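Local coordinates for protein fusolin (Unidentified entomopoxvirus, PDB 4OW5) that probably binds chitin through a lytic polysaccharide monooxygenase-like domain, enhances the virulence of entomopoxviruses and crystallizes in vivo into viral spindles, at residues Thr128-Val132 with Gly201-Arg205. Residues are numbered along the deposited sequence; the frame is centred on the assembly and turned at random.
Sequences TVSTV and GIPVR. With EDO (1,2-ethanediol), chain G.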
loop_
_atom_site.group_PDB
_atom_site.type_symbol
_atom_site.label_atom_id
_atom_site.label_comp_id
_atom_site.label_asym_id
_atom_site.label_seq_id
_atom_site.Cartn_x
_atom_site.Cartn_y
_atom_site.Cartn_z
ATOM N N THR A 128 6.902 3.757 13.121
ATOM C CA THR A 128 8.251 4.291 13.054
ATOM C C THR A 128 9.323 3.220 13.228
ATOM O O THR A 128 10.470 3.562 13.007
ATOM C CB THR A 128 8.455 5.403 14.086
ATOM O OG1 THR A 128 8.332 4.856 15.390
ATOM C CG2 THR A 128 7.528 6.580 13.879
ATOM N N VAL A 129 8.988 1.937 13.569
ATOM C CA VAL A 129 9.999 0.856 13.667
ATOM C C VAL A 129 10.778 0.706 12.390
ATOM O O VAL A 129 10.185 0.722 11.318
ATOM C CB VAL A 129 9.446 -0.559 14.031
ATOM C CG1 VAL A 129 9.081 -0.643 15.485
ATOM C CG2 VAL A 129 8.302 -1.012 13.106
ATOM N N SER A 130 12.076 0.479 12.495
ATOM C CA SER A 130 12.933 0.301 11.319
ATOM C C SER A 130 13.030 -1.176 10.902
ATOM O O SER A 130 13.288 -1.464 9.722
ATOM C CB SER A 130 14.321 0.855 11.595
ATOM O OG SER A 130 14.752 0.429 12.880
ATOM N N THR A 131 12.888 -2.109 11.870
ATOM C CA THR A 131 12.904 -3.537 11.601
ATOM C C THR A 131 11.869 -4.245 12.445
ATOM O O THR A 131 11.586 -3.819 13.557
ATOM C CB THR A 131 14.292 -4.158 11.867
ATOM O OG1 THR A 131 14.580 -4.046 13.259
ATOM C CG2 THR A 131 15.392 -3.526 11.026
ATOM N N VAL A 132 11.323 -5.324 11.919
ATOM C CA VAL A 132 10.324 -6.146 12.605
ATOM C C VAL A 132 10.871 -7.562 12.680
ATOM O O VAL A 132 11.092 -8.182 11.628
ATOM C CB VAL A 132 8.946 -6.130 11.885
ATOM C CG1 VAL A 132 7.977 -7.111 12.526
ATOM C CG2 VAL A 132 8.339 -4.737 11.884
ATOM N N GLY A 201 15.466 -9.999 11.755
ATOM C CA GLY A 201 14.920 -8.663 11.757
ATOM C C GLY A 201 14.633 -8.320 10.317
ATOM O O GLY A 201 15.537 -8.362 9.494
ATOM N N ILE A 202 13.382 -8.085 9.985
ATOM C CA ILE A 202 12.984 -7.761 8.605
ATOM C C ILE A 202 12.942 -6.264 8.438
ATOM O O ILE A 202 12.179 -5.625 9.154
ATOM C CB ILE A 202 11.605 -8.385 8.286
ATOM C CG1 ILE A 202 11.615 -9.908 8.559
ATOM C CG2 ILE A 202 11.193 -8.083 6.839
ATOM C CD1 ILE A 202 12.615 -10.714 7.714
ATOM N N PRO A 203 13.701 -5.685 7.485
ATOM C CA PRO A 203 13.606 -4.232 7.262
ATOM C C PRO A 203 12.173 -3.861 6.913
ATOM O O PRO A 203 11.527 -4.543 6.117
ATOM C CB PRO A 203 14.572 -3.972 6.081
ATOM C CG PRO A 203 15.477 -5.169 6.065
ATOM C CD PRO A 203 14.658 -6.314 6.552
ATOM N N VAL A 204 11.664 -2.820 7.536
ATOM C CA VAL A 204 10.341 -2.420 7.251
ATOM C C VAL A 204 10.354 -1.873 5.783
ATOM O O VAL A 204 11.393 -1.480 5.219
ATOM C CB VAL A 204 9.760 -1.464 8.332
ATOM C CG1 VAL A 204 8.360 -1.009 7.983
ATOM C CG2 VAL A 204 9.695 -2.188 9.664
ATOM N N ARG A 205 9.283 -2.179 5.120
ATOM C CA ARG A 205 9.018 -1.791 3.738
ATOM C C ARG A 205 7.690 -1.096 3.779
ATOM O O ARG A 205 6.819 -1.485 4.568
ATOM C CB ARG A 205 8.978 -3.040 2.841
ATOM C CG ARG A 205 10.339 -3.677 2.581
ATOM C CD ARG A 205 11.045 -3.024 1.440
ATOM N NE ARG A 205 12.350 -3.630 1.153
ATOM C CZ ARG A 205 13.474 -3.360 1.805
ATOM N NH1 ARG A 205 13.479 -2.497 2.813
ATOM N NH2 ARG A 205 14.606 -3.948 1.454
HETATM C C1 EDO G . 16.968 -1.714 2.755
HETATM O O1 EDO G . 16.779 -3.058 3.176
HETATM C C2 EDO G . 16.494 -0.757 3.870
HETATM O O2 EDO G . 15.810 0.342 3.282
#
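The start of strand 131-140 pairs antiparallel with the end of strand 194-203. Gly-201 packs its backbone against Thr-131 and the carbonyl of Val-132. Ile-202 forms a hydrogen-bonded pair with Val-132. Ile-202 N donates to Val-132 O (2.8 Å), and Val-132 N donates to Ile-202 O (2.9 Å). The same Ile-202 O also receives a CA-H...O contact from Thr-131 CA at 3.3 Å. Pro-203 has no amide hydrogen, which suits its place in a non-hydrogen-bonded pair with Thr-131. These two side chains share one face of the sheet, while Ile-202 and Val-132 share the other. Val-204 N then donates to Ser-130 O (3.0 Å), so the ladder runs one bond past the strand ends. The CA-to-CB bond of Val-204 points toward 128-132. Val-204 CG2 lies 3.6 Å from Val-132 CG2 and 3.9 Å from Val-129 CG2. The CA-to-CB bond of Arg-205 points away, and Arg-205 NH2 donates to ethanediol O1 (2.9 Å), probably from the crystallisation liquor. Arg-205 NH2 also bonds Thr-154 O. Strands 131-140 and 194-203 are the central pair of a four-stranded antiparallel sheet, with 2-6 and 180-182 outermost; this contact lies at one end of that pairing. Val-132, Ile-202 and Val-204 pack on Phe-233 of strand 223-234, in the facing sheet of the fibronectin type III-like sandwich.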